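Local coordinates for thioredoxin-like protein (PDB 4YOD) that has an uncharacterised helical N-terminal region joined to a thioredoxin-like domain and is probably a thiol-disulfide oxidoreductase, at residues T14-A19 and W39-F44; F33-Y38 and C64-H69. All coordinates share one frame; numbering follows the deposited sequence. Where two conformers were deposited one is given.

Overall arrangement
Both contacts belong to the helical N-terminal half of the chain, apart from the five-stranded mixed sheet of the thioredoxin-like part, and their centres lie about 13 Å apart. Along the sequence their segments alternate: 14-19, 33-38, 39-44, 64-69. Interaction 1 joins the loops before and after helix 27-37 at the surface, whereas interaction 2 packs the C-terminal part of that helix against the C-terminal part of helix 53-66 in the interior. The two meet directly where Phe15 and Leu17 lie against Tyr38 and Pro18 rests on the backbone of His37. The loops on both sides of helix 27-37 and helix 53-66 thus meet in one continuous patch of packing around Tyr38, an example of local contacts merging into one packed unit.

Interaction 1: residues T14-A19 and W39-F44; sequences TFTLPA and WDNVNF
Thr16 and Asn41 pass with their CA atoms 6.2 Å apart, and two waters bridge the backbones here, where the 39-44 segment makes a type I turn from Trp39 to Val42 closed by Val42 N to Trp39 O. One water gives a hydrogen bond to Thr16 O (2.8 Å from the water) and accepts one from Asn41 N. The other accepts from Thr16 N and donates to Asn41 O, with a weak third bond to Thr14 O. The peptide groups are therefore linked through solvent. The side chains add apolar touches. With CG anti to its backbone N (chi1 173°), Phe15 carries its ring toward the 39-44 segment, although its CB does not point there, and Val42 CG2 meets it at the edge, near the plane, 3.7 Å from Phe15 CD1. Trp39 CZ3 approaches the same ring obliquely, 4.4 Å from Phe15 CE1. On the solvent side Asn41 crosses Thr16 obliquely, its CB 3.6 Å from Thr16 O and its ND2 3.9 Å from Thr16 CG2. Phe15 also packs on Ile55 and Ala59 of helix 53-66, while Arg85 of helix 72-85 hydrogen-bonds Trp39 O and Val42 O, so this surface pairing of loops sits against two further helices.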
ATOM      1  N   THR A  14     -27.194 -13.002 -12.780  1.00 59.60           N
ATOM      2  CA  THR A  14     -26.600 -11.702 -13.112  1.00 57.63           C
ATOM      3  C   THR A  14     -25.091 -11.883 -13.339  1.00 56.70           C
ATOM      4  O   THR A  14     -24.585 -11.400 -14.344  1.00 56.17           O
ATOM      5  CB  THR A  14     -26.920 -10.648 -12.033  1.00 68.19           C
ATOM      6  OG1 THR A  14     -28.332 -10.604 -11.818  1.00 71.64           O
ATOM      7  CG2 THR A  14     -26.437  -9.247 -12.410  1.00 67.41           C
ATOM      8  N   PHE A  15     -24.395 -12.593 -12.417  1.00 50.32           N
ATOM      9  CA  PHE A  15     -22.953 -12.884 -12.465  1.00 47.36           C
ATOM     10  C   PHE A  15     -22.714 -14.380 -12.291  1.00 52.43           C
ATOM     11  O   PHE A  15     -23.230 -14.981 -11.349  1.00 52.67           O
ATOM     12  CB  PHE A  15     -22.169 -12.083 -11.401  1.00 46.82           C
ATOM     13  CG  PHE A  15     -20.708 -12.461 -11.286  1.00 45.97           C
ATOM     14  CD1 PHE A  15     -19.773 -11.982 -12.201  1.00 47.09           C
ATOM     15  CD2 PHE A  15     -20.268 -13.311 -10.281  1.00 46.53           C
ATOM     16  CE1 PHE A  15     -18.432 -12.363 -12.121  1.00 46.40           C
ATOM     17  CE2 PHE A  15     -18.927 -13.695 -10.205  1.00 48.45           C
ATOM     18  CZ  PHE A  15     -18.017 -13.213 -11.124  1.00 45.92           C
ATOM     19  N   THR A  16     -21.914 -14.969 -13.189  1.00 49.36           N
ATOM     20  CA  THR A  16     -21.598 -16.398 -13.164  1.00 49.83           C
ATOM     21  C   THR A  16     -20.080 -16.612 -13.233  1.00 53.37           C
ATOM     22  O   THR A  16     -19.398 -16.024 -14.071  1.00 51.71           O
ATOM     23  CB  THR A  16     -22.332 -17.133 -14.316  1.00 58.34           C
ATOM     24  OG1 THR A  16     -23.737 -16.881 -14.214  1.00 62.13           O
ATOM     25  CG2 THR A  16     -22.089 -18.649 -14.307  1.00 56.05           C
ATOM     26  N   LEU A  17     -19.579 -17.472 -12.350  1.00 52.00           N
ATOM     27  CA  LEU A  17     -18.183 -17.878 -12.292  1.00 52.84           C
ATOM     28  C   LEU A  17     -17.928 -19.008 -13.303  1.00 58.89           C
ATOM     29  O   LEU A  17     -18.835 -19.809 -13.550  1.00 57.72           O
ATOM     30  CB  LEU A  17     -17.821 -18.354 -10.871  1.00 53.18           C
ATOM     31  CG  LEU A  17     -17.391 -17.288  -9.880  1.00 57.46           C
ATOM     32  CD1 LEU A  17     -17.499 -17.797  -8.467  1.00 58.17           C
ATOM     33  CD2 LEU A  17     -15.970 -16.849 -10.140  1.00 60.08           C
ATOM     34  N   PRO A  18     -16.707 -19.114 -13.885  1.00 57.30           N
ATOM     35  CA  PRO A  18     -16.435 -20.241 -14.791  1.00 58.46           C
ATOM     36  C   PRO A  18     -16.246 -21.536 -13.994  1.00 62.20           C
ATOM     37  O   PRO A  18     -15.804 -21.495 -12.843  1.00 61.89           O
ATOM     38  CB  PRO A  18     -15.150 -19.808 -15.497  1.00 60.04           C
ATOM     39  CG  PRO A  18     -14.440 -18.995 -14.471  1.00 63.54           C
ATOM     40  CD  PRO A  18     -15.504 -18.274 -13.692  1.00 58.18           C
ATOM     41  N   ALA A  19     -16.590 -22.679 -14.593  1.00 59.69           N
ATOM     42  CA  ALA A  19     -16.469 -23.979 -13.932  1.00 60.09           C
ATOM     43  C   ALA A  19     -15.024 -24.501 -13.970  1.00 63.55           C
ATOM     44  O   ALA A  19     -14.435 -24.614 -15.048  1.00 64.05           O
ATOM     45  CB  ALA A  19     -17.410 -24.983 -14.584  1.00 62.18           C
ATOM     46  N   TRP A  39     -13.667 -13.247 -15.112  1.00 25.62           N
ATOM     47  CA  TRP A  39     -14.571 -12.323 -15.788  1.00 27.14           C
ATOM     48  C   TRP A  39     -15.051 -12.794 -17.162  1.00 33.08           C
ATOM     49  O   TRP A  39     -15.682 -12.012 -17.870  1.00 32.40           O
ATOM     50  CB  TRP A  39     -13.854 -10.958 -15.942  1.00 25.29           C
ATOM     51  CG  TRP A  39     -13.488 -10.323 -14.627  1.00 25.74           C
ATOM     52  CD1 TRP A  39     -12.264 -10.333 -14.029  1.00 28.43           C
ATOM     53  CD2 TRP A  39     -14.374  -9.647 -13.718  1.00 25.72           C
ATOM     54  NE1 TRP A  39     -12.311  -9.643 -12.837  1.00 27.85           N
ATOM     55  CE2 TRP A  39     -13.598  -9.226 -12.612  1.00 28.89           C
ATOM     56  CE3 TRP A  39     -15.746  -9.320 -13.750  1.00 27.52           C
ATOM     57  CZ2 TRP A  39     -14.143  -8.497 -11.544  1.00 28.41           C
ATOM     58  CZ3 TRP A  39     -16.288  -8.603 -12.686  1.00 29.55           C
ATOM     59  CH2 TRP A  39     -15.493  -8.210 -11.594  1.00 29.54           C
ATOM     60  N   ASP A  40     -14.765 -14.048 -17.538  1.00 30.95           N
ATOM     61  CA  ASP A  40     -15.116 -14.624 -18.839  1.00 32.52           C
ATOM     62  C   ASP A  40     -16.609 -14.525 -19.213  1.00 36.24           C
ATOM     63  O   ASP A  40     -16.913 -14.383 -20.396  1.00 36.19           O
ATOM     64  CB  ASP A  40     -14.714 -16.109 -18.876  1.00 36.16           C
ATOM     65  CG  ASP A  40     -13.250 -16.395 -19.172  1.00 49.19           C
ATOM     66  OD1 ASP A  40     -12.429 -15.450 -19.106  1.00 48.62           O
ATOM     67  OD2 ASP A  40     -12.926 -17.568 -19.482  1.00 58.65           O
ATOM     68  N   ASN A  41     -17.527 -14.606 -18.227  1.00 32.25           N
ATOM     69  CA  ASN A  41     -18.971 -14.599 -18.491  1.00 32.84           C
ATOM     70  C   ASN A  41     -19.611 -13.231 -18.281  1.00 36.56           C
ATOM     71  O   ASN A  41     -20.834 -13.119 -18.232  1.00 36.09           O
ATOM     72  CB  ASN A  41     -19.661 -15.659 -17.635  1.00 31.97           C
ATOM     73  CG  ASN A  41     -19.215 -17.047 -18.000  1.00 46.76           C
ATOM     74  OD1 ASN A  41     -18.666 -17.294 -19.082  1.00 42.42           O
ATOM     75  ND2 ASN A  41     -19.412 -17.975 -17.108  1.00 41.20           N
ATOM     76  N   VAL A  42     -18.790 -12.194 -18.245  1.00 32.64           N
ATOM     77  CA  VAL A  42     -19.236 -10.816 -18.053  1.00 32.50           C
ATOM     78  C   VAL A  42     -19.138 -10.044 -19.390  1.00 39.11           C
ATOM     79  O   VAL A  42     -18.175 -10.211 -20.136  1.00 41.49           O
ATOM     80  CB  VAL A  42     -18.406 -10.161 -16.909  1.00 34.26           C
ATOM     81  CG1 VAL A  42     -18.632  -8.652 -16.814  1.00 33.25           C
ATOM     82  CG2 VAL A  42     -18.721 -10.832 -15.564  1.00 33.76           C
ATOM     83  N   ASN A  43     -20.159  -9.218 -19.680  1.00 35.03           N
ATOM     84  CA  ASN A  43     -20.225  -8.333 -20.844  1.00 34.20           C
ATOM     85  C   ASN A  43     -19.917  -6.942 -20.344  1.00 37.21           C
ATOM     86  O   ASN A  43     -20.792  -6.314 -19.730  1.00 36.90           O
ATOM     87  CB  ASN A  43     -21.633  -8.396 -21.509  1.00 37.60           C
ATOM     88  CG  ASN A  43     -21.799  -7.453 -22.697  1.00 56.80           C
ATOM     89  OD1 ASN A  43     -20.855  -6.783 -23.137  1.00 45.12           O
ATOM     90  ND2 ASN A  43     -23.003  -7.401 -23.261  1.00 45.85           N
ATOM     91  N   PHE A  44     -18.672  -6.456 -20.566  1.00 32.90           N
ATOM     92  CA  PHE A  44     -18.289  -5.129 -20.087  1.00 32.91           C
ATOM     93  C   PHE A  44     -18.904  -3.964 -20.910  1.00 41.55           C
ATOM     94  O   PHE A  44     -18.738  -2.807 -20.533  1.00 41.93           O
ATOM     95  CB  PHE A  44     -16.778  -4.990 -19.999  1.00 32.72           C
ATOM     96  CG  PHE A  44     -16.180  -5.743 -18.838  1.00 32.61           C
ATOM     97  CD1 PHE A  44     -16.586  -5.477 -17.528  1.00 34.56           C
ATOM     98  CD2 PHE A  44     -15.199  -6.707 -19.043  1.00 33.77           C
ATOM     99  CE1 PHE A  44     -16.008  -6.150 -16.448  1.00 33.29           C
ATOM    100  CE2 PHE A  44     -14.615  -7.374 -17.959  1.00 35.39           C
ATOM    101  CZ  PHE A  44     -15.027  -7.094 -16.668  1.00 32.34           C
TER
HETATM  102  O   HOH W   1     -22.008 -13.105 -15.767  1.00 48.22           O
HETATM  103  O   HOH W   2     -17.354 -14.647 -15.314  1.00 34.71           O

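Interaction 2: residues F33-Y38 and C64-H69; sequences FLVKHY and CDILNH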
ATOM      1  N   PHE A  33      -6.388 -20.822 -12.517  1.00 40.09           N
ATOM      2  CA  PHE A  33      -7.552 -20.908 -13.414  1.00 40.24           C
ATOM      3  C   PHE A  33      -8.650 -19.899 -13.005  1.00 41.10           C
ATOM      4  O   PHE A  33      -9.217 -19.224 -13.865  1.00 38.39           O
ATOM      5  CB  PHE A  33      -8.141 -22.334 -13.445  1.00 44.67           C
ATOM      6  CG  PHE A  33      -9.281 -22.484 -14.429  1.00 47.26           C
ATOM      7  CD1 PHE A  33      -9.035 -22.803 -15.761  1.00 51.54           C
ATOM      8  CD2 PHE A  33     -10.597 -22.253 -14.036  1.00 49.33           C
ATOM      9  CE1 PHE A  33     -10.085 -22.913 -16.677  1.00 52.92           C
ATOM     10  CE2 PHE A  33     -11.645 -22.349 -14.956  1.00 53.06           C
ATOM     11  CZ  PHE A  33     -11.382 -22.685 -16.269  1.00 51.91           C
ATOM     12  N   LEU A  34      -8.946 -19.822 -11.701  1.00 38.80           N
ATOM     13  CA  LEU A  34      -9.985 -18.953 -11.150  1.00 39.06           C
ATOM     14  C   LEU A  34      -9.689 -17.476 -11.437  1.00 40.02           C
ATOM     15  O   LEU A  34     -10.601 -16.748 -11.826  1.00 39.30           O
ATOM     16  CB  LEU A  34     -10.131 -19.207  -9.641  1.00 40.52           C
ATOM     17  CG  LEU A  34     -11.353 -18.610  -8.917  1.00 46.33           C
ATOM     18  CD1 LEU A  34     -12.677 -18.939  -9.640  1.00 47.63           C
ATOM     19  CD2 LEU A  34     -11.410 -19.096  -7.475  1.00 49.72           C
ATOM     20  N   VAL A  35      -8.421 -17.050 -11.279  1.00 34.64           N
ATOM     21  CA  VAL A  35      -8.007 -15.675 -11.530  1.00 32.17           C
ATOM     22  C   VAL A  35      -8.127 -15.348 -13.032  1.00 36.69           C
ATOM     23  O   VAL A  35      -8.743 -14.340 -13.388  1.00 36.21           O
ATOM     24  CB  VAL A  35      -6.569 -15.410 -10.982  1.00 35.22           C
ATOM     25  CG1 VAL A  35      -5.923 -14.189 -11.631  1.00 33.33           C
ATOM     26  CG2 VAL A  35      -6.565 -15.264  -9.460  1.00 35.12           C
ATOM     27  N   LYS A  36      -7.564 -16.198 -13.898  1.00 33.86           N
ATOM     28  CA  LYS A  36      -7.503 -15.951 -15.330  1.00 34.54           C
ATOM     29  C   LYS A  36      -8.863 -15.898 -16.027  1.00 38.50           C
ATOM     30  O   LYS A  36      -9.034 -15.062 -16.914  1.00 37.83           O
ATOM     31  CB  LYS A  36      -6.608 -16.990 -16.009  1.00 39.27           C
ATOM     32  CG  LYS A  36      -5.120 -16.627 -15.865  1.00 60.32           C
ATOM     33  CD  LYS A  36      -4.180 -17.732 -16.341  1.00 74.94           C
ATOM     34  CE  LYS A  36      -2.731 -17.324 -16.196  1.00 84.88           C
ATOM     35  NZ  LYS A  36      -1.802 -18.360 -16.722  1.00 92.43           N
ATOM     36  N   HIS A  37      -9.829 -16.736 -15.609  1.00 35.89           N
ATOM     37  CA  HIS A  37     -11.135 -16.852 -16.255  1.00 37.40           C
ATOM     38  C   HIS A  37     -12.281 -16.195 -15.472  1.00 37.96           C
ATOM     39  O   HIS A  37     -13.426 -16.259 -15.918  1.00 39.52           O
ATOM     40  CB  HIS A  37     -11.453 -18.345 -16.475  1.00 40.95           C
ATOM     41  CG  HIS A  37     -10.469 -19.017 -17.381  1.00 47.02           C
ATOM     42  ND1 HIS A  37     -10.761 -19.244 -18.715  1.00 50.63           N
ATOM     43  CD2 HIS A  37      -9.206 -19.434 -17.130  1.00 50.11           C
ATOM     44  CE1 HIS A  37      -9.672 -19.802 -19.229  1.00 51.19           C
ATOM     45  NE2 HIS A  37      -8.707 -19.929 -18.315  1.00 51.21           N
ATOM     46  N   TYR A  38     -11.969 -15.510 -14.364  1.00 31.06           N
ATOM     47  CA  TYR A  38     -12.935 -14.894 -13.441  1.00 28.40           C
ATOM     48  C   TYR A  38     -14.033 -14.096 -14.124  1.00 30.20           C
ATOM     49  O   TYR A  38     -15.192 -14.242 -13.731  1.00 29.68           O
ATOM     50  CB  TYR A  38     -12.212 -13.980 -12.422  1.00 27.82           C
ATOM     51  CG  TYR A  38     -13.091 -13.567 -11.260  1.00 27.70           C
ATOM     52  CD1 TYR A  38     -13.272 -14.409 -10.165  1.00 30.76           C
ATOM     53  CD2 TYR A  38     -13.810 -12.375 -11.293  1.00 26.58           C
ATOM     54  CE1 TYR A  38     -14.119 -14.057  -9.114  1.00 32.14           C
ATOM     55  CE2 TYR A  38     -14.651 -12.008 -10.244  1.00 27.46           C
ATOM     56  CZ  TYR A  38     -14.804 -12.856  -9.158  1.00 35.62           C
ATOM     57  OH  TYR A  38     -15.638 -12.516  -8.127  1.00 37.13           O
ATOM     58  N   CYS A  64     -10.611  -9.347  -5.901  1.00 28.01           N
ATOM     59  CA  CYS A  64      -9.430  -8.850  -5.176  1.00 30.20           C
ATOM     60  C   CYS A  64      -8.927  -9.905  -4.157  1.00 34.81           C
ATOM     61  O   CYS A  64      -7.717 -10.020  -3.969  1.00 34.07           O
ATOM     62  CB  CYS A  64      -9.720  -7.512  -4.500  1.00 31.17           C
ATOM     63  SG  CYS A  64     -10.122  -6.172  -5.656  1.00 34.83           S
ATOM     64  N   ASP A  65      -9.844 -10.682  -3.539  1.00 32.54           N
ATOM     65  CA  ASP A  65      -9.498 -11.727  -2.571  0.50 34.40           C
ATOM     66  C   ASP A  65      -8.748 -12.911  -3.227  1.00 38.78           C
ATOM     67  O   ASP A  65      -7.736 -13.371  -2.686  1.00 39.71           O
ATOM     68  CB  ASP A  65     -10.763 -12.244  -1.851  0.50 37.62           C
ATOM     69  CG  ASP A  65     -11.147 -11.483  -0.590  0.50 54.47           C
ATOM     70  OD1 ASP A  65     -10.235 -10.948   0.086  0.50 56.69           O
ATOM     71  OD2 ASP A  65     -12.352 -11.476  -0.242  0.50 61.07           O
ATOM     72  N   ILE A  66      -9.241 -13.412  -4.385  1.00 34.37           N
ATOM     73  CA  ILE A  66      -8.611 -14.565  -5.061  1.00 35.02           C
ATOM     74  C   ILE A  66      -7.250 -14.196  -5.691  1.00 36.58           C
ATOM     75  O   ILE A  66      -6.415 -15.082  -5.873  1.00 36.62           O
ATOM     76  CB  ILE A  66      -9.532 -15.298  -6.068  1.00 38.63           C
ATOM     77  CG1 ILE A  66      -9.943 -14.404  -7.252  1.00 38.52           C
ATOM     78  CG2 ILE A  66     -10.745 -15.912  -5.353  1.00 40.43           C
ATOM     79  CD1 ILE A  66     -10.198 -15.129  -8.507  1.00 45.59           C
ATOM     80  N   LEU A  67      -6.995 -12.889  -5.948  1.00 32.29           N
ATOM     81  CA  LEU A  67      -5.713 -12.406  -6.472  1.00 30.87           C
ATOM     82  C   LEU A  67      -4.560 -12.645  -5.490  1.00 34.67           C
ATOM     83  O   LEU A  67      -3.399 -12.719  -5.905  1.00 33.57           O
ATOM     84  CB  LEU A  67      -5.784 -10.917  -6.825  1.00 29.72           C
ATOM     85  CG  LEU A  67      -6.634 -10.541  -8.039  1.00 32.95           C
ATOM     86  CD1 LEU A  67      -6.775  -9.041  -8.130  1.00 32.95           C
ATOM     87  CD2 LEU A  67      -6.092 -11.152  -9.332  1.00 32.77           C
ATOM     88  N   ASN A  68      -4.875 -12.813  -4.201  1.00 34.18           N
ATOM     89  CA  ASN A  68      -3.861 -13.098  -3.177  1.00 35.17           C
ATOM     90  C   ASN A  68      -3.347 -14.544  -3.219  1.00 41.04           C
ATOM     91  O   ASN A  68      -2.338 -14.836  -2.575  1.00 40.80           O
ATOM     92  CB  ASN A  68      -4.437 -12.834  -1.778  1.00 36.30           C
ATOM     93  CG  ASN A  68      -4.653 -11.381  -1.460  1.00 46.86           C
ATOM     94  OD1 ASN A  68      -3.725 -10.581  -1.453  1.00 46.19           O
ATOM     95  ND2 ASN A  68      -5.875 -11.023  -1.124  1.00 39.61           N
ATOM     96  N   HIS A  69      -4.049 -15.454  -3.912  1.00 39.44           N
ATOM     97  CA  HIS A  69      -3.721 -16.888  -3.889  1.00 41.65           C
ATOM     98  C   HIS A  69      -2.881 -17.343  -5.094  1.00 43.73           C
ATOM     99  O   HIS A  69      -2.688 -18.542  -5.280  1.00 44.75           O
ATOM    100  CB  HIS A  69      -5.015 -17.739  -3.779  1.00 44.10           C
ATOM    101  CG  HIS A  69      -5.943 -17.328  -2.666  1.00 49.04           C
ATOM    102  ND1 HIS A  69      -7.307 -17.563  -2.744  1.00 51.39           N
ATOM    103  CD2 HIS A  69      -5.675 -16.708  -1.487  1.00 52.29           C
ATOM    104  CE1 HIS A  69      -7.821 -17.079  -1.623  1.00 51.46           C
ATOM    105  NE2 HIS A  69      -6.878 -16.546  -0.838  1.00 52.15           N
TER
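Ile66, in the C-terminal part of helix 53-66, lies among Leu34, Val35 and Tyr38 of segment 33-38, and its course can be followed atom by atom. CB branches into CG2, which meets Leu34 CD2 at 3.9 Å, and CG1, set between the backbone N and the carbonyl carbon (chi1 64°), which comes within 4.1 Å of Val35 CG2. From CG1 the chain ends in CD1, where three neighbours converge: Leu34 CG, Val35 CG2 and, at 3.6 Å, Tyr38 CD1, the tyrosine ring being approached obliquely. Leu34 crosses Ile66 at about a right angle, whereas Val35 slides past it in the opposite direction, its CG2 also lying 3.6 Å from Ile66 O. An alanine at Ile66 would probably open a gap between Leu34, Val35 and Tyr38, which would lose the methyl they share. Beside this group Val35 turns its other branch to the next residue, CG1 lying 3.8 Å from Leu67 CD2. The OH of Tyr38 hydrogen-bonds Ala59 O, on the helix that carries Ile66. Helix 72-85 closes over the pair, with Ala78 on Val35, and Ala75 and Ile79 on Leu67. Such apolar packing between two successive helices, with a third laid over it, is what builds the core of stacked-helix regions, consistent with a family grouped with TPR-like proteins.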